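Local coordinates for coat protein (Turnip yellow mosaic virus, PDB 2FZ2) that self-assembles, as 180 copies, into the T=3 icosahedral capsid that encloses the single-stranded RNA genome of the virus, at residues D[15-23]-D[138-149]; D[28-39]-D[171-181]. All coordinates share one frame; numbering follows the deposited sequence.

Contact 1. Residues D[15-23]-D[138-149]; sequences TVATVLPTV and QPRVKDSIQYLD. Unlike the reference sequence in segment 138-149: Q138 (reference Asn).
L20 and Y147 meet where the N-terminal arm of a tymovirus coat protein, extended and without regular secondary structure over 15-23, runs across a loop of the jelly-roll shell domain. This is the compact part of the contact. The backbone N of L20 donates to Y147 OH at 3.1 Å and at the edge of the ring, with a nearly straight N-H...O angle of 163°. The hydroxyl in turn donates to D143 OD1, 2.8 Å from Y147 OH, meeting that oxygen from above the carboxylate plane. Two bonds thus grip the hydroxyl; D143 OD1 also bonds T18 OG1 of a neighbouring subunit, and D143 OD2 bonds H68 ND1. L20 CD2 rests on I145 CG2, which lies off one face of the tyrosine ring, toward its rim.

Toward V19 and T22 the packing thins out and the arm is exposed. V19 crosses R140 at about a right angle, its CB at the edge of the guanidinium and 3.8 Å from NH1; T22, poorly ordered, barely reaches NH2. A bend at chi3 (109°) brings the R140 guanidinium alongside the arm; the NE link to D143 OD2 is long and purely electrostatic. T18 OG1 and T15 OG1 bond D143 and P182 O of another subunit, whose S144 OG and R67 hold D149 OD1, 3.5 Å from A17 CB.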
loop_
_atom_site.group_PDB
_atom_site.type_symbol
_atom_site.label_atom_id
_atom_site.label_comp_id
_atom_site.label_asym_id
_atom_site.label_seq_id
_atom_site.Cartn_x
_atom_site.Cartn_y
_atom_site.Cartn_z
ATOM N N THR D 15 14.835 -63.312 94.383
ATOM C CA THR D 15 13.776 -64.161 94.907
ATOM C C THR D 15 12.578 -63.271 95.302
ATOM O O THR D 15 12.707 -62.304 96.062
ATOM C CB THR D 15 14.309 -65.019 96.082
ATOM O OG1 THR D 15 13.376 -66.052 96.392
ATOM C CG2 THR D 15 14.534 -64.199 97.286
ATOM N N VAL D 16 11.412 -63.590 94.746
ATOM C CA VAL D 16 10.208 -62.797 94.979
ATOM C C VAL D 16 9.170 -63.418 95.859
ATOM O O VAL D 16 9.204 -64.601 96.127
ATOM C CB VAL D 16 9.465 -62.491 93.679
ATOM C CG1 VAL D 16 9.110 -60.993 93.623
ATOM C CG2 VAL D 16 10.290 -62.948 92.492
ATOM N N ALA D 17 8.218 -62.592 96.268
ATOM C CA ALA D 17 7.111 -63.030 97.091
ATOM C C ALA D 17 5.856 -62.709 96.298
ATOM O O ALA D 17 5.874 -61.828 95.431
ATOM C CB ALA D 17 7.105 -62.274 98.396
ATOM N N THR D 18 4.779 -63.440 96.563
ATOM C CA THR D 18 3.521 -63.176 95.878
ATOM C C THR D 18 2.774 -62.366 96.917
ATOM O O THR D 18 2.706 -62.765 98.072
ATOM C CB THR D 18 2.729 -64.484 95.538
ATOM O OG1 THR D 18 2.995 -65.471 96.541
ATOM C CG2 THR D 18 3.133 -65.043 94.127
ATOM N N VAL D 19 2.271 -61.202 96.516
ATOM C CA VAL D 19 1.536 -60.325 97.426
ATOM C C VAL D 19 0.152 -60.062 96.889
ATOM O O VAL D 19 -0.053 -59.955 95.671
ATOM C CB VAL D 19 2.189 -58.960 97.569
ATOM C CG1 VAL D 19 3.361 -59.048 98.501
ATOM C CG2 VAL D 19 2.595 -58.438 96.192
ATOM N N LEU D 20 -0.786 -59.922 97.814
ATOM C CA LEU D 20 -2.170 -59.673 97.473
ATOM C C LEU D 20 -2.447 -58.289 96.916
ATOM O O LEU D 20 -2.268 -57.283 97.608
ATOM C CB LEU D 20 -3.034 -59.868 98.705
ATOM C CG LEU D 20 -3.988 -61.051 98.690
ATOM C CD1 LEU D 20 -3.617 -62.000 97.572
ATOM C CD2 LEU D 20 -3.930 -61.745 100.041
ATOM N N PRO D 21 -2.874 -58.211 95.650
ATOM C CA PRO D 21 -3.152 -56.883 95.125
ATOM C C PRO D 21 -4.449 -56.451 95.789
ATOM O O PRO D 21 -5.242 -57.276 96.240
ATOM C CB PRO D 21 -3.320 -57.116 93.631
ATOM C CG PRO D 21 -3.846 -58.499 93.548
ATOM C CD PRO D 21 -3.126 -59.256 94.645
ATOM N N THR D 22 -4.653 -55.149 95.847
ATOM C CA THR D 22 -5.830 -54.554 96.465
ATOM C C THR D 22 -7.069 -54.762 95.580
ATOM O O THR D 22 -6.925 -54.995 94.378
ATOM C CB THR D 22 -5.546 -53.052 96.648
ATOM O OG1 THR D 22 -5.101 -52.511 95.389
ATOM C CG2 THR D 22 -4.413 -52.830 97.712
ATOM N N VAL D 23 -8.276 -54.696 96.143
ATOM C CA VAL D 23 -9.458 -54.870 95.293
ATOM C C VAL D 23 -9.650 -53.618 94.454
ATOM O O VAL D 23 -9.200 -52.535 94.830
ATOM C CB VAL D 23 -10.777 -55.114 96.083
ATOM C CG1 VAL D 23 -10.499 -55.872 97.351
ATOM C CG2 VAL D 23 -11.477 -53.794 96.370
ATOM N N GLN D 138 9.402 -60.461 101.954
ATOM C CA GLN D 138 7.987 -60.164 101.929
ATOM C C GLN D 138 7.760 -58.910 102.743
ATOM O O GLN D 138 7.595 -58.979 103.958
ATOM C CB GLN D 138 7.220 -61.312 102.553
ATOM C CG GLN D 138 6.151 -61.838 101.671
ATOM C CD GLN D 138 5.114 -60.795 101.376
ATOM O OE1 GLN D 138 3.992 -61.128 100.988
ATOM N NE2 GLN D 138 5.472 -59.519 101.554
ATOM N N PRO D 139 7.738 -57.746 102.080
ATOM C CA PRO D 139 7.541 -56.431 102.712
ATOM C C PRO D 139 6.297 -56.233 103.566
ATOM O O PRO D 139 6.330 -55.491 104.547
ATOM C CB PRO D 139 7.573 -55.445 101.545
ATOM C CG PRO D 139 7.392 -56.286 100.308
ATOM C CD PRO D 139 7.921 -57.647 100.621
ATOM N N ARG D 140 5.201 -56.891 103.203
ATOM C CA ARG D 140 3.950 -56.730 103.933
ATOM C C ARG D 140 3.987 -57.348 105.340
ATOM O O ARG D 140 4.350 -58.507 105.514
ATOM C CB ARG D 140 2.795 -57.275 103.068
ATOM C CG ARG D 140 2.739 -56.606 101.659
ATOM C CD ARG D 140 1.439 -56.840 100.877
ATOM N NE ARG D 140 0.613 -55.636 100.772
ATOM C CZ ARG D 140 0.043 -55.209 99.646
ATOM N NH1 ARG D 140 0.224 -55.903 98.527
ATOM N NH2 ARG D 140 -0.724 -54.104 99.647
ATOM N N VAL D 141 3.627 -56.550 106.345
ATOM C CA VAL D 141 3.632 -56.990 107.744
ATOM C C VAL D 141 2.253 -56.961 108.426
ATOM O O VAL D 141 2.108 -57.332 109.601
ATOM C CB VAL D 141 4.594 -56.146 108.558
ATOM C CG1 VAL D 141 5.921 -56.077 107.851
ATOM C CG2 VAL D 141 4.031 -54.760 108.723
ATOM N N LYS D 142 1.255 -56.476 107.696
ATOM C CA LYS D 142 -0.123 -56.469 108.169
ATOM C C LYS D 142 -0.925 -56.391 106.892
ATOM O O LYS D 142 -0.723 -55.481 106.077
ATOM C CB LYS D 142 -0.439 -55.266 109.073
ATOM C CG LYS D 142 -1.835 -55.336 109.766
ATOM C CD LYS D 142 -1.801 -54.875 111.244
ATOM C CE LYS D 142 -3.194 -54.489 111.817
ATOM N NZ LYS D 142 -3.160 -54.050 113.265
ATOM N N ASP D 143 -1.789 -57.380 106.688
ATOM C CA ASP D 143 -2.621 -57.382 105.497
ATOM C C ASP D 143 -3.901 -58.135 105.731
ATOM O O ASP D 143 -4.171 -58.560 106.858
ATOM C CB ASP D 143 -1.892 -58.001 104.312
ATOM C CG ASP D 143 -2.214 -57.298 103.023
ATOM O OD1 ASP D 143 -2.324 -57.959 101.974
ATOM O OD2 ASP D 143 -2.358 -56.062 103.065
ATOM N N SER D 144 -4.677 -58.281 104.655
ATOM C CA SER D 144 -5.949 -58.996 104.681
ATOM C C SER D 144 -5.708 -60.476 104.998
ATOM O O SER D 144 -6.653 -61.247 105.210
ATOM C CB SER D 144 -6.636 -58.879 103.322
ATOM O OG SER D 144 -7.494 -57.758 103.259
ATOM N N ILE D 145 -4.433 -60.857 105.016
ATOM C CA ILE D 145 -4.011 -62.226 105.293
ATOM C C ILE D 145 -2.594 -62.189 105.869
ATOM O O ILE D 145 -1.896 -61.189 105.695
ATOM C CB ILE D 145 -4.007 -63.069 104.003
ATOM C CG1 ILE D 145 -3.737 -64.542 104.339
ATOM C CG2 ILE D 145 -2.947 -62.548 103.049
ATOM C CD1 ILE D 145 -4.257 -65.032 105.730
ATOM N N GLN D 146 -2.178 -63.248 106.572
ATOM C CA GLN D 146 -0.824 -63.292 107.130
ATOM C C GLN D 146 0.076 -64.003 106.144
ATOM O O GLN D 146 -0.299 -65.045 105.602
ATOM C CB GLN D 146 -0.775 -64.039 108.462
ATOM C CG GLN D 146 -2.104 -64.564 108.950
ATOM C CD GLN D 146 -2.071 -64.886 110.433
ATOM O OE1 GLN D 146 -1.256 -64.335 111.180
ATOM N NE2 GLN D 146 -2.954 -65.784 110.870
ATOM N N TYR D 147 1.255 -63.433 105.903
ATOM C CA TYR D 147 2.214 -64.022 104.978
ATOM C C TYR D 147 3.249 -64.761 105.799
ATOM O O TYR D 147 3.343 -64.550 107.014
ATOM C CB TYR D 147 2.898 -62.937 104.168
ATOM C CG TYR D 147 1.961 -62.124 103.320
ATOM C CD1 TYR D 147 1.369 -60.967 103.814
ATOM C CD2 TYR D 147 1.696 -62.489 101.999
ATOM C CE1 TYR D 147 0.533 -60.177 103.002
ATOM C CE2 TYR D 147 0.864 -61.710 101.179
ATOM C CZ TYR D 147 0.290 -60.556 101.686
ATOM O OH TYR D 147 -0.487 -59.766 100.865
ATOM N N LEU D 148 4.039 -65.614 105.155
ATOM C CA LEU D 148 5.039 -66.367 105.903
ATOM C C LEU D 148 6.477 -66.127 105.475
ATOM O O LEU D 148 7.378 -66.868 105.888
ATOM C CB LEU D 148 4.719 -67.862 105.851
ATOM C CG LEU D 148 3.458 -68.161 105.038
ATOM C CD1 LEU D 148 3.849 -68.429 103.614
ATOM C CD2 LEU D 148 2.726 -69.354 105.596
ATOM N N ASP D 149 6.692 -65.108 104.647
ATOM C CA ASP D 149 8.037 -64.771 104.210
ATOM C C ASP D 149 8.418 -63.359 104.590
ATOM O O ASP D 149 9.282 -62.765 103.947
ATOM C CB ASP D 149 8.236 -64.932 102.693
ATOM C CG ASP D 149 6.958 -64.786 101.895
ATOM O OD1 ASP D 149 7.033 -64.917 100.651
ATOM O OD2 ASP D 149 5.889 -64.548 102.496
#

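Contact 2. Residues D[28-39]-D[171-181]; sequences PFTIKQPFQSEV and ITVSGTLSMHS
I31 and M179 exchange backbone bonds in both directions, M179 N reaching I31 O at 2.9 Å, and the same reciprocal pairing recurs at Q33 with L177, F35 with G175 and S37 with V173. V39 N adds a ninth bond, to I171 O. Quality varies along the ladder: S37 N meets V173 O almost straight (175°), whereas F35 N approaches G175 O at a bent 134°. In the non-hydrogen-bonded pairs, CA-H...O contacts such as K32 CA to L177 O, 3.2 Å, give the carbonyls a second, weaker partner. The two strands are antiparallel neighbours in a sheet of the viral jelly roll; the other edge of 171-181 is bonded to strand 66-80, where S174 pairs with W75.

P34 has no N-H to give and falls in a non-hydrogen-bonded pair with T176. Next to it, F35 folds back over its partner strand (chi1 62°), laying one ring face over G175 N, 3.7 Å above the plane. Several side-chain polar atoms find partners outside the pair: Q33 NE2 bonds F65 O of a neighbouring subunit, E38 OE1 bonds T108 OG1 of another, and S37 OG weakly bonds S58 OG. On the face carrying Q33, I31 CD1 lies 4.0 Å from M179 CE.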
loop_
_atom_site.group_PDB
_atom_site.type_symbol
_atom_site.label_atom_id
_atom_site.label_comp_id
_atom_site.label_asym_id
_atom_site.label_seq_id
_atom_site.Cartn_x
_atom_site.Cartn_y
_atom_site.Cartn_z
ATOM N N PRO D 28 -6.503 -45.502 98.957
ATOM C CA PRO D 28 -6.690 -44.880 100.263
ATOM C C PRO D 28 -5.438 -44.076 100.578
ATOM O O PRO D 28 -4.373 -44.293 99.982
ATOM C CB PRO D 28 -6.871 -46.066 101.201
ATOM C CG PRO D 28 -6.106 -47.187 100.533
ATOM C CD PRO D 28 -5.826 -46.801 99.082
ATOM N N PHE D 29 -5.575 -43.135 101.498
ATOM C CA PHE D 29 -4.456 -42.306 101.873
ATOM C C PHE D 29 -3.506 -43.196 102.638
ATOM O O PHE D 29 -3.927 -44.123 103.349
ATOM C CB PHE D 29 -4.909 -41.135 102.749
ATOM C CG PHE D 29 -6.176 -40.481 102.284
ATOM C CD1 PHE D 29 -7.388 -41.191 102.277
ATOM C CD2 PHE D 29 -6.168 -39.160 101.836
ATOM C CE1 PHE D 29 -8.590 -40.589 101.825
ATOM C CE2 PHE D 29 -7.358 -38.539 101.379
ATOM C CZ PHE D 29 -8.573 -39.258 101.373
ATOM N N THR D 30 -2.222 -42.900 102.478
ATOM C CA THR D 30 -1.167 -43.649 103.128
ATOM C C THR D 30 -0.249 -42.714 103.865
ATOM O O THR D 30 0.026 -41.615 103.375
ATOM C CB THR D 30 -0.305 -44.339 102.111
ATOM O OG1 THR D 30 -1.112 -44.715 100.995
ATOM C CG2 THR D 30 0.361 -45.542 102.719
ATOM N N ILE D 31 0.212 -43.139 105.038
ATOM C CA ILE D 31 1.176 -42.349 105.794
ATOM C C ILE D 31 2.292 -43.305 106.128
ATOM O O ILE D 31 2.098 -44.518 106.100
ATOM C CB ILE D 31 0.671 -41.829 107.143
ATOM C CG1 ILE D 31 -0.135 -42.911 107.827
ATOM C CG2 ILE D 31 -0.083 -40.521 106.983
ATOM C CD1 ILE D 31 0.062 -42.890 109.322
ATOM N N LYS D 32 3.453 -42.747 106.447
ATOM C CA LYS D 32 4.609 -43.545 106.812
ATOM C C LYS D 32 4.931 -43.233 108.275
ATOM O O LYS D 32 4.671 -42.122 108.757
ATOM C CB LYS D 32 5.819 -43.184 105.937
ATOM C CG LYS D 32 5.749 -43.630 104.471
ATOM C CD LYS D 32 7.008 -43.200 103.660
ATOM C CE LYS D 32 6.791 -43.274 102.129
ATOM N NZ LYS D 32 7.845 -42.564 101.333
ATOM N N GLN D 33 5.482 -44.223 108.969
ATOM C CA GLN D 33 5.891 -44.087 110.359
ATOM C C GLN D 33 7.193 -44.888 110.475
ATOM O O GLN D 33 7.290 -45.994 109.948
ATOM C CB GLN D 33 4.825 -44.651 111.283
ATOM C CG GLN D 33 3.726 -43.664 111.600
ATOM C CD GLN D 33 4.053 -42.755 112.773
ATOM O OE1 GLN D 33 5.129 -42.830 113.370
ATOM N NE2 GLN D 33 3.114 -41.883 113.110
ATOM N N PRO D 34 8.219 -44.326 111.135
ATOM C CA PRO D 34 9.532 -44.944 111.329
ATOM C C PRO D 34 9.686 -45.467 112.741
ATOM O O PRO D 34 8.800 -45.273 113.558
ATOM C CB PRO D 34 10.467 -43.789 111.086
ATOM C CG PRO D 34 9.697 -42.612 111.698
ATOM C CD PRO D 34 8.217 -42.980 111.721
ATOM N N PHE D 35 10.828 -46.080 113.046
ATOM C CA PHE D 35 11.039 -46.621 114.386
ATOM C C PHE D 35 12.429 -47.198 114.602
ATOM O O PHE D 35 13.224 -47.346 113.675
ATOM C CB PHE D 35 10.082 -47.764 114.605
ATOM C CG PHE D 35 10.316 -48.887 113.649
ATOM C CD1 PHE D 35 11.046 -50.009 114.031
ATOM C CD2 PHE D 35 9.871 -48.795 112.332
ATOM C CE1 PHE D 35 11.332 -51.021 113.111
ATOM C CE2 PHE D 35 10.150 -49.799 111.410
ATOM C CZ PHE D 35 10.883 -50.914 111.801
ATOM N N GLN D 36 12.690 -47.543 115.855
ATOM C CA GLN D 36 13.925 -48.193 116.235
ATOM C C GLN D 36 13.487 -49.126 117.344
ATOM O O GLN D 36 12.810 -48.705 118.298
ATOM C CB GLN D 36 14.957 -47.203 116.755
ATOM C CG GLN D 36 16.250 -47.878 117.198
ATOM C CD GLN D 36 17.485 -47.024 116.959
ATOM O OE1 GLN D 36 18.325 -46.869 117.845
ATOM N NE2 GLN D 36 17.602 -46.466 115.755
ATOM N N SER D 37 13.822 -50.403 117.201
ATOM C CA SER D 37 13.452 -51.378 118.210
ATOM C C SER D 37 14.696 -52.019 118.768
ATOM O O SER D 37 15.593 -52.412 118.024
ATOM C CB SER D 37 12.537 -52.460 117.629
ATOM O OG SER D 37 11.848 -53.155 118.664
ATOM N N GLU D 38 14.751 -52.097 120.092
ATOM C CA GLU D 38 15.882 -52.705 120.758
ATOM C C GLU D 38 15.777 -54.177 120.445
ATOM O O GLU D 38 14.697 -54.766 120.552
ATOM C CB GLU D 38 15.792 -52.476 122.262
ATOM C CG GLU D 38 16.545 -51.240 122.715
ATOM C CD GLU D 38 16.163 -50.802 124.110
ATOM O OE1 GLU D 38 16.300 -49.591 124.408
ATOM O OE2 GLU D 38 15.727 -51.670 124.905
ATOM N N VAL D 39 16.893 -54.764 120.032
ATOM C CA VAL D 39 16.928 -56.178 119.687
ATOM C C VAL D 39 17.726 -56.986 120.687
ATOM O O VAL D 39 17.323 -58.082 121.064
ATOM C CB VAL D 39 17.573 -56.414 118.324
ATOM C CG1 VAL D 39 17.528 -57.886 118.003
ATOM C CG2 VAL D 39 16.867 -55.591 117.245
ATOM N N ILE D 171 22.251 -53.921 119.772
ATOM C CA ILE D 171 21.749 -54.173 118.463
ATOM C C ILE D 171 20.330 -53.732 118.382
ATOM O O ILE D 171 19.479 -54.199 119.124
ATOM C CB ILE D 171 21.835 -55.620 118.121
ATOM C CG1 ILE D 171 23.282 -55.954 117.779
ATOM C CG2 ILE D 171 20.947 -55.904 116.924
ATOM C CD1 ILE D 171 23.844 -57.070 118.580
ATOM N N THR D 172 20.098 -52.797 117.483
ATOM C CA THR D 172 18.777 -52.277 117.273
ATOM C C THR D 172 18.495 -52.462 115.821
ATOM O O THR D 172 19.392 -52.518 114.979
ATOM C CB THR D 172 18.674 -50.775 117.562
ATOM O OG1 THR D 172 18.977 -50.027 116.372
ATOM C CG2 THR D 172 19.631 -50.397 118.643
ATOM N N VAL D 173 17.222 -52.560 115.533
ATOM C CA VAL D 173 16.811 -52.694 114.185
ATOM C C VAL D 173 15.932 -51.474 114.006
ATOM O O VAL D 173 15.237 -51.061 114.930
ATOM C CB VAL D 173 16.043 -53.974 114.018
ATOM C CG1 VAL D 173 14.589 -53.733 114.266
ATOM C CG2 VAL D 173 16.291 -54.525 112.637
ATOM N N SER D 174 15.983 -50.874 112.834
ATOM C CA SER D 174 15.183 -49.699 112.590
ATOM C C SER D 174 14.745 -49.709 111.144
ATOM O O SER D 174 15.258 -50.472 110.318
ATOM C CB SER D 174 16.002 -48.447 112.894
ATOM O OG SER D 174 17.242 -48.819 113.479
ATOM N N GLY D 175 13.780 -48.858 110.848
ATOM C CA GLY D 175 13.254 -48.764 109.505
ATOM C C GLY D 175 11.999 -47.918 109.549
ATOM O O GLY D 175 11.709 -47.250 110.549
ATOM N N THR D 176 11.240 -47.938 108.468
ATOM C CA THR D 176 10.020 -47.161 108.411
ATOM C C THR D 176 8.996 -47.937 107.585
ATOM O O THR D 176 9.357 -48.652 106.644
ATOM C CB THR D 176 10.298 -45.747 107.805
ATOM O OG1 THR D 176 9.425 -45.508 106.698
ATOM C CG2 THR D 176 11.755 -45.628 107.340
ATOM N N LEU D 177 7.722 -47.828 107.945
ATOM C CA LEU D 177 6.692 -48.552 107.209
ATOM C C LEU D 177 5.533 -47.660 106.769
ATOM O O LEU D 177 5.296 -46.599 107.347
ATOM C CB LEU D 177 6.178 -49.731 108.053
ATOM C CG LEU D 177 6.224 -49.512 109.558
ATOM C CD1 LEU D 177 5.179 -48.510 109.853
ATOM C CD2 LEU D 177 5.967 -50.761 110.345
ATOM N N SER D 178 4.833 -48.086 105.722
ATOM C CA SER D 178 3.697 -47.342 105.205
ATOM C C SER D 178 2.419 -48.079 105.579
ATOM O O SER D 178 2.395 -49.304 105.650
ATOM C CB SER D 178 3.779 -47.239 103.685
ATOM O OG SER D 178 2.947 -48.223 103.086
ATOM N N MET D 179 1.346 -47.343 105.809
ATOM C CA MET D 179 0.104 -48.001 106.158
ATOM C C MET D 179 -1.097 -47.227 105.673
ATOM O O MET D 179 -1.008 -46.027 105.382
ATOM C CB MET D 179 0.016 -48.184 107.667
ATOM C CG MET D 179 0.602 -47.041 108.458
ATOM S SD MET D 179 1.309 -47.651 109.987
ATOM C CE MET D 179 0.734 -46.419 111.164
ATOM N N HIS D 180 -2.220 -47.931 105.577
ATOM C CA HIS D 180 -3.460 -47.321 105.150
ATOM C C HIS D 180 -4.640 -48.161 105.593
ATOM O O HIS D 180 -4.464 -49.189 106.261
ATOM C CB HIS D 180 -3.468 -47.119 103.629
ATOM C CG HIS D 180 -3.367 -48.385 102.828
ATOM N ND1 HIS D 180 -3.607 -49.634 103.356
ATOM C CD2 HIS D 180 -3.094 -48.580 101.515
ATOM C CE1 HIS D 180 -3.488 -50.541 102.401
ATOM N NE2 HIS D 180 -3.178 -49.929 101.275
ATOM N N SER D 181 -5.838 -47.703 105.237
ATOM C CA SER D 181 -7.073 -48.405 105.575
ATOM C C SER D 181 -7.226 -48.589 107.077
ATOM O O SER D 181 -6.625 -49.478 107.674
ATOM C CB SER D 181 -7.115 -49.766 104.881
ATOM O OG SER D 181 -6.851 -49.648 103.490
#

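The two contacts lie about 16 Å apart, centre to centre. Contact 2 is buried and regular, a backbone ladder joining two long strands. Contact 1 is partly buried, a smaller interface in which an irregular arm is held mainly by side chains. Both reach the same sheet: strand 66-80 pairs with 171-181 and also with the short strand of 138-149, and H68 on it bonds D143 while its ring meets that of H180. The contacts interlace along the chain: 15-23 and 28-39 come first, their partners 138-149 and 171-181 follow in the same order. Both touch the same neighbouring subunit. The nearest atom of contact 1 is about 7 Å from the RNA, that of contact 2 about 19 Å.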